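Local coordinates for protein 2-oxoglutarate carboxylase small subunit (Hydrogenobacter thermophilus, PDB 7KCT) that is the biotin carboxylase-type small subunit of a carboxylase, has an ATP-grasp domain, and binds adenosine-5'-diphosphate, magnesium and bicarbonate, at residues L207-F219 / D441-P453. Numbering follows the deposited sequence.
With ADP (adenosine-5'-diphosphate), chain C.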
loop_
_atom_site.group_PDB
_atom_site.type_symbol
_atom_site.label_atom_id
_atom_site.label_comp_id
_atom_site.label_asym_id
_atom_site.label_seq_id
_atom_site.Cartn_x
_atom_site.Cartn_y
_atom_site.Cartn_z
ATOM N N LEU A 207 8.808 -30.897 -27.913
ATOM C CA LEU A 207 7.563 -31.599 -27.658
ATOM C C LEU A 207 7.614 -32.112 -26.240
ATOM O O LEU A 207 8.637 -32.664 -25.831
ATOM C CB LEU A 207 7.387 -32.753 -28.649
ATOM C CG LEU A 207 6.077 -33.539 -28.651
ATOM C CD1 LEU A 207 5.991 -34.379 -29.941
ATOM C CD2 LEU A 207 5.991 -34.417 -27.462
ATOM N N GLU A 208 6.532 -31.922 -25.481
ATOM C CA GLU A 208 6.441 -32.559 -24.189
ATOM C C GLU A 208 5.031 -33.074 -23.921
ATOM O O GLU A 208 4.084 -32.765 -24.628
ATOM C CB GLU A 208 6.912 -31.617 -23.059
ATOM C CG GLU A 208 6.270 -30.255 -22.977
ATOM C CD GLU A 208 6.906 -29.380 -21.865
ATOM O OE1 GLU A 208 8.154 -29.387 -21.723
ATOM O OE2 GLU A 208 6.175 -28.663 -21.148
ATOM N N LYS A 209 4.941 -33.932 -22.917
ATOM C CA LYS A 209 3.669 -34.481 -22.490
ATOM C C LYS A 209 2.762 -33.330 -22.103
ATOM O O LYS A 209 3.158 -32.446 -21.334
ATOM C CB LYS A 209 3.883 -35.407 -21.303
ATOM C CG LYS A 209 2.628 -36.009 -20.719
ATOM C CD LYS A 209 1.975 -36.948 -21.703
ATOM C CE LYS A 209 0.478 -37.034 -21.460
ATOM N NZ LYS A 209 -0.211 -37.600 -22.637
ATOM N N TYR A 210 1.567 -33.302 -22.665
ATOM C CA TYR A 210 0.595 -32.335 -22.179
ATOM C C TYR A 210 0.017 -32.820 -20.858
ATOM O O TYR A 210 -0.650 -33.867 -20.811
ATOM C CB TYR A 210 -0.524 -32.103 -23.170
ATOM C CG TYR A 210 -1.498 -31.097 -22.606
ATOM C CD1 TYR A 210 -1.154 -29.735 -22.514
ATOM C CD2 TYR A 210 -2.737 -31.495 -22.116
ATOM C CE1 TYR A 210 -2.054 -28.786 -21.987
ATOM C CE2 TYR A 210 -3.647 -30.559 -21.596
ATOM C CZ TYR A 210 -3.299 -29.210 -21.533
ATOM O OH TYR A 210 -4.220 -28.335 -20.998
ATOM N N ILE A 211 0.245 -32.066 -19.785
ATOM C CA ILE A 211 -0.304 -32.401 -18.474
ATOM C C ILE A 211 -1.704 -31.796 -18.374
ATOM O O ILE A 211 -1.853 -30.574 -18.303
ATOM C CB ILE A 211 0.586 -31.912 -17.323
ATOM C CG1 ILE A 211 2.040 -32.388 -17.495
ATOM C CG2 ILE A 211 -0.024 -32.330 -16.010
ATOM C CD1 ILE A 211 2.218 -33.889 -17.398
ATOM N N GLU A 212 -2.734 -32.649 -18.316
ATOM C CA GLU A 212 -4.126 -32.190 -18.337
ATOM C C GLU A 212 -4.500 -31.606 -16.972
ATOM O O GLU A 212 -4.104 -32.118 -15.919
ATOM C CB GLU A 212 -5.074 -33.351 -18.703
ATOM C CG GLU A 212 -6.446 -32.960 -19.261
ATOM C CD GLU A 212 -6.419 -32.687 -20.753
ATOM O OE1 GLU A 212 -5.900 -33.536 -21.512
ATOM O OE2 GLU A 212 -6.955 -31.639 -21.175
ATOM N N ASN A 213 -5.242 -30.516 -16.991
ATOM C CA ASN A 213 -5.615 -29.871 -15.734
ATOM C C ASN A 213 -4.448 -29.493 -14.822
ATOM O O ASN A 213 -4.501 -29.727 -13.609
ATOM C CB ASN A 213 -6.556 -30.777 -14.954
ATOM C CG ASN A 213 -7.707 -31.278 -15.796
ATOM O OD1 ASN A 213 -8.441 -30.498 -16.408
ATOM N ND2 ASN A 213 -7.821 -32.595 -15.889
ATOM N N PRO A 214 -3.414 -28.864 -15.349
ATOM C CA PRO A 214 -2.251 -28.532 -14.528
ATOM C C PRO A 214 -2.450 -27.246 -13.728
ATOM O O PRO A 214 -3.347 -26.444 -14.003
ATOM C CB PRO A 214 -1.149 -28.359 -15.572
ATOM C CG PRO A 214 -1.856 -27.836 -16.731
ATOM C CD PRO A 214 -3.288 -28.336 -16.712
ATOM N N LYS A 215 -1.596 -27.082 -12.711
ATOM C CA LYS A 215 -1.355 -25.793 -12.071
ATOM C C LYS A 215 0.025 -25.267 -12.487
ATOM O O LYS A 215 0.929 -26.038 -12.832
ATOM C CB LYS A 215 -1.477 -25.933 -10.562
ATOM C CG LYS A 215 -2.926 -26.196 -10.065
ATOM C CD LYS A 215 -2.968 -26.239 -8.542
ATOM C CE LYS A 215 -4.236 -25.615 -7.975
ATOM N NZ LYS A 215 -4.297 -24.140 -8.164
ATOM N N HIS A 216 0.173 -23.943 -12.505
ATOM C CA HIS A 216 1.448 -23.309 -12.811
ATOM C C HIS A 216 2.031 -22.813 -11.492
ATOM O O HIS A 216 1.534 -21.848 -10.894
ATOM C CB HIS A 216 1.283 -22.218 -13.869
ATOM C CG HIS A 216 2.573 -21.522 -14.241
ATOM N ND1 HIS A 216 3.032 -21.453 -15.539
ATOM C CD2 HIS A 216 3.460 -20.815 -13.498
ATOM C CE1 HIS A 216 4.171 -20.777 -15.570
ATOM N NE2 HIS A 216 4.448 -20.373 -14.345
ATOM N N ILE A 217 3.079 -23.491 -11.033
ATOM C CA ILE A 217 3.730 -23.228 -9.756
ATOM C C ILE A 217 5.153 -22.766 -10.063
ATOM O O ILE A 217 5.872 -23.428 -10.819
ATOM C CB ILE A 217 3.738 -24.482 -8.855
ATOM C CG1 ILE A 217 2.312 -25.007 -8.598
ATOM C CG2 ILE A 217 4.466 -24.210 -7.604
ATOM C CD1 ILE A 217 1.426 -24.093 -7.902
ATOM N N GLU A 218 5.575 -21.640 -9.480
ATOM C CA GLU A 218 6.896 -21.115 -9.822
ATOM C C GLU A 218 7.629 -20.678 -8.569
ATOM O O GLU A 218 7.014 -20.184 -7.617
ATOM C CB GLU A 218 6.793 -19.952 -10.831
ATOM C CG GLU A 218 6.115 -18.755 -10.250
ATOM C CD GLU A 218 5.944 -17.659 -11.258
ATOM O OE1 GLU A 218 6.073 -17.954 -12.464
ATOM O OE2 GLU A 218 5.656 -16.507 -10.839
ATOM N N PHE A 219 8.938 -20.944 -8.541
ATOM C CA PHE A 219 9.790 -20.658 -7.398
ATOM C C PHE A 219 10.711 -19.477 -7.694
ATOM O O PHE A 219 11.384 -19.444 -8.720
ATOM C CB PHE A 219 10.675 -21.865 -7.020
ATOM C CG PHE A 219 9.991 -22.857 -6.144
ATOM C CD1 PHE A 219 9.151 -23.805 -6.681
ATOM C CD2 PHE A 219 10.159 -22.823 -4.796
ATOM C CE1 PHE A 219 8.501 -24.711 -5.867
ATOM C CE2 PHE A 219 9.492 -23.738 -3.985
ATOM C CZ PHE A 219 8.670 -24.670 -4.542
ATOM N N ASP A 441 -12.356 -21.399 -2.936
ATOM C CA ASP A 441 -12.015 -22.652 -2.274
ATOM C C ASP A 441 -10.646 -23.187 -2.682
ATOM O O ASP A 441 -10.255 -24.255 -2.206
ATOM C CB ASP A 441 -13.091 -23.708 -2.555
ATOM C CG ASP A 441 -14.411 -23.405 -1.838
ATOM O OD1 ASP A 441 -14.379 -22.779 -0.750
ATOM O OD2 ASP A 441 -15.483 -23.792 -2.363
ATOM N N GLY A 442 -9.895 -22.468 -3.527
ATOM C CA GLY A 442 -8.595 -22.934 -3.968
ATOM C C GLY A 442 -8.562 -23.773 -5.214
ATOM O O GLY A 442 -7.455 -24.154 -5.644
ATOM N N LYS A 443 -9.733 -24.063 -5.801
ATOM C CA LYS A 443 -9.861 -25.006 -6.901
ATOM C C LYS A 443 -9.767 -24.267 -8.237
ATOM O O LYS A 443 -10.766 -23.898 -8.860
ATOM C CB LYS A 443 -11.153 -25.798 -6.722
ATOM C CG LYS A 443 -11.367 -26.301 -5.252
ATOM C CD LYS A 443 -12.806 -26.858 -5.058
ATOM C CE LYS A 443 -12.899 -27.825 -3.811
ATOM N NZ LYS A 443 -12.226 -27.311 -2.539
ATOM N N PHE A 444 -8.528 -24.039 -8.683
ATOM C CA PHE A 444 -8.303 -23.485 -10.005
ATOM C C PHE A 444 -7.111 -24.153 -10.658
ATOM O O PHE A 444 -6.112 -24.444 -9.992
ATOM C CB PHE A 444 -8.100 -21.941 -9.967
ATOM C CG PHE A 444 -7.220 -21.452 -8.850
ATOM C CD1 PHE A 444 -7.770 -21.134 -7.624
ATOM C CD2 PHE A 444 -5.847 -21.325 -9.013
ATOM C CE1 PHE A 444 -6.983 -20.675 -6.582
ATOM C CE2 PHE A 444 -5.039 -20.852 -7.960
ATOM C CZ PHE A 444 -5.603 -20.545 -6.750
ATOM N N THR A 445 -7.214 -24.324 -11.972
ATOM C CA THR A 445 -6.154 -24.825 -12.829
ATOM C C THR A 445 -5.928 -23.833 -13.964
ATOM O O THR A 445 -6.606 -22.806 -14.071
ATOM C CB THR A 445 -6.497 -26.208 -13.419
ATOM O OG1 THR A 445 -7.406 -26.043 -14.510
ATOM C CG2 THR A 445 -7.066 -27.142 -12.388
ATOM N N THR A 446 -4.986 -24.143 -14.847
ATOM C CA THR A 446 -4.739 -23.241 -15.977
ATOM C C THR A 446 -5.898 -23.164 -16.950
ATOM O O THR A 446 -5.932 -22.228 -17.767
ATOM C CB THR A 446 -3.487 -23.673 -16.743
ATOM O OG1 THR A 446 -3.670 -25.007 -17.236
ATOM C CG2 THR A 446 -2.310 -23.646 -15.789
ATOM N N ARG A 447 -6.846 -24.103 -16.856
ATOM C CA ARG A 447 -8.079 -24.151 -17.634
ATOM C C ARG A 447 -9.183 -23.302 -17.000
ATOM O O ARG A 447 -10.289 -23.218 -17.550
ATOM C CB ARG A 447 -8.575 -25.614 -17.732
ATOM C CG ARG A 447 -7.498 -26.668 -18.103
ATOM C CD ARG A 447 -6.699 -26.290 -19.357
ATOM N NE ARG A 447 -7.551 -25.976 -20.500
ATOM C CZ ARG A 447 -7.989 -26.861 -21.394
ATOM N NH1 ARG A 447 -7.660 -28.141 -21.284
ATOM N NH2 ARG A 447 -8.765 -26.451 -22.392
ATOM N N TYR A 448 -8.903 -22.681 -15.857
ATOM C CA TYR A 448 -9.932 -21.970 -15.092
ATOM C C TYR A 448 -10.858 -21.105 -15.939
ATOM O O TYR A 448 -12.079 -21.175 -15.781
ATOM C CB TYR A 448 -9.285 -21.113 -14.017
ATOM C CG TYR A 448 -10.302 -20.372 -13.193
ATOM C CD1 TYR A 448 -10.860 -20.943 -12.063
ATOM C CD2 TYR A 448 -10.750 -19.112 -13.592
ATOM C CE1 TYR A 448 -11.811 -20.248 -11.309
ATOM C CE2 TYR A 448 -11.692 -18.433 -12.870
ATOM C CZ TYR A 448 -12.216 -18.992 -11.731
ATOM O OH TYR A 448 -13.140 -18.286 -11.020
ATOM N N LEU A 449 -10.306 -20.246 -16.808
ATOM C CA LEU A 449 -11.156 -19.293 -17.515
ATOM C C LEU A 449 -12.038 -19.998 -18.561
ATOM O O LEU A 449 -13.202 -19.621 -18.769
ATOM C CB LEU A 449 -10.305 -18.206 -18.164
ATOM C CG LEU A 449 -9.749 -17.135 -17.211
ATOM C CD1 LEU A 449 -8.827 -16.166 -17.939
ATOM C CD2 LEU A 449 -10.869 -16.358 -16.469
ATOM N N GLU A 450 -11.511 -21.031 -19.220
ATOM C CA GLU A 450 -12.330 -21.816 -20.141
ATOM C C GLU A 450 -13.438 -22.588 -19.425
ATOM O O GLU A 450 -14.467 -22.899 -20.034
ATOM C CB GLU A 450 -11.428 -22.777 -20.902
ATOM C CG GLU A 450 -10.328 -22.115 -21.720
ATOM C CD GLU A 450 -9.172 -23.073 -22.049
ATOM O OE1 GLU A 450 -8.320 -23.346 -21.165
ATOM O OE2 GLU A 450 -9.125 -23.567 -23.196
ATOM N N GLU A 451 -13.238 -22.942 -18.170
ATOM C CA GLU A 451 -14.175 -23.736 -17.391
ATOM C C GLU A 451 -15.132 -22.908 -16.531
ATOM O O GLU A 451 -15.986 -23.489 -15.852
ATOM C CB GLU A 451 -13.400 -24.682 -16.485
ATOM C CG GLU A 451 -12.526 -25.696 -17.254
ATOM C CD GLU A 451 -11.701 -26.563 -16.317
ATOM O OE1 GLU A 451 -11.528 -26.180 -15.127
ATOM O OE2 GLU A 451 -11.222 -27.627 -16.791
ATOM N N HIS A 452 -15.019 -21.578 -16.530
ATOM C CA HIS A 452 -15.915 -20.724 -15.749
ATOM C C HIS A 452 -16.406 -19.583 -16.618
ATOM O O HIS A 452 -16.040 -18.420 -16.411
ATOM C CB HIS A 452 -15.227 -20.218 -14.485
ATOM C CG HIS A 452 -14.892 -21.309 -13.520
ATOM N ND1 HIS A 452 -13.869 -22.208 -13.743
ATOM C CD2 HIS A 452 -15.484 -21.693 -12.367
ATOM C CE1 HIS A 452 -13.831 -23.080 -12.754
ATOM N NE2 HIS A 452 -14.790 -22.781 -11.896
ATOM N N PRO A 453 -17.308 -19.872 -17.562
ATOM C CA PRO A 453 -17.815 -18.807 -18.435
ATOM C C PRO A 453 -18.599 -17.746 -17.664
ATOM O O PRO A 453 -18.748 -16.615 -18.152
ATOM C CB PRO A 453 -18.693 -19.577 -19.441
ATOM C CG PRO A 453 -19.179 -20.761 -18.699
ATOM C CD PRO A 453 -18.051 -21.137 -17.734
HETATM P PB ADP C . 6.249 -19.024 -21.931
HETATM O O1B ADP C . 5.544 -18.390 -23.080
HETATM O O2B ADP C . 5.936 -18.832 -20.470
HETATM O O3B ADP C . 7.731 -19.255 -22.153
HETATM P PA ADP C . 5.979 -21.573 -20.778
HETATM O O1A ADP C . 6.154 -21.160 -19.361
HETATM O O2A ADP C . 6.586 -22.903 -21.195
HETATM O O3A ADP C . 5.762 -20.776 -22.108
HETATM O "O5'" ADP C . 4.265 -22.297 -20.534
HETATM C "C5'" ADP C . 3.175 -21.386 -20.925
HETATM C "C4'" ADP C . 2.019 -21.872 -20.145
HETATM O "O4'" ADP C . 1.542 -22.995 -20.923
HETATM C "C3'" ADP C . 2.394 -22.376 -18.802
HETATM O "O3'" ADP C . 2.147 -21.379 -17.804
HETATM C "C2'" ADP C . 1.302 -23.433 -18.651
HETATM O "O2'" ADP C . -0.030 -22.828 -18.437
HETATM C "C1'" ADP C . 1.196 -24.041 -20.020
HETATM N N9 ADP C . 2.107 -25.201 -20.174
HETATM C C8 ADP C . 3.478 -25.228 -20.463
HETATM N N7 ADP C . 3.937 -26.504 -20.550
HETATM C C5 ADP C . 2.830 -27.307 -20.272
HETATM C C6 ADP C . 2.660 -28.714 -20.204
HETATM N N6 ADP C . 3.723 -29.536 -20.417
HETATM N N1 ADP C . 1.462 -29.262 -19.879
HETATM C C2 ADP C . 0.464 -28.363 -19.697
HETATM N N3 ADP C . 0.471 -27.020 -19.741
HETATM C C4 ADP C . 1.694 -26.514 -20.041
HETATM O O HOH W 1 -6.247 -29.449 -19.285
HETATM O O HOH W 2 -9.646 -30.498 -21.567
#
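Tyr210 and Arg447 meet beside the bound ADP, the hydroxyl of the tyrosine lying against CD and NH1 of the arginine, with ring and guanidinium planes 77° apart. With CG anti to the backbone N (chi1 180°), the same ring reaches the adenine, its CE1 3.4 Å from ADP C2. Next along, Ile211 N donates to ADP N1. Glu212 comes to the guanidinium edge, where a long salt bridge joins its OE2 to Arg447 NH1 at 3.6 Å; Arg180 pairs with the same carboxylate. One water accepts from Asn213 N and Arg447 NH1, donates to Glu212 OE2, and bonds Tyr210 OH. Arg447 NE and NH2 donate to Glu450 OE1 and OE2, one bond to each oxygen, both reaching the carboxylate from above its plane, which limits rotation of the guanidinium group. In this ATP-grasp nucleotide site, residues 207-219 connect strand 205-209 of one antiparallel sheet to strand 215-223 of another and line the adenine, while residues 441-453 belong to the biotin carboxylase C-terminal region. Pro214 O accepts from Thr446 N at 2.9 Å in a nearly straight bond (163°), and Thr446 OG1 rests 3.4 Å from CG and CD of the proline ring. Thr445 OG1 in turn caps Arg447 N at the turn into helix 448-451. A kink at the far end of the Lys215 chain turns NZ back onto Phe444 O (2.6 Å), in the carbonyl plane, and NZ makes an off-centre cation-pi contact with the Phe444 ring, 3.8 Å from its centroid; Asp236 shares the ammonium. His216 sets its ring edge toward the ribose O3', and Thr446 CG2 lies 3.6 Å from ADP O2'.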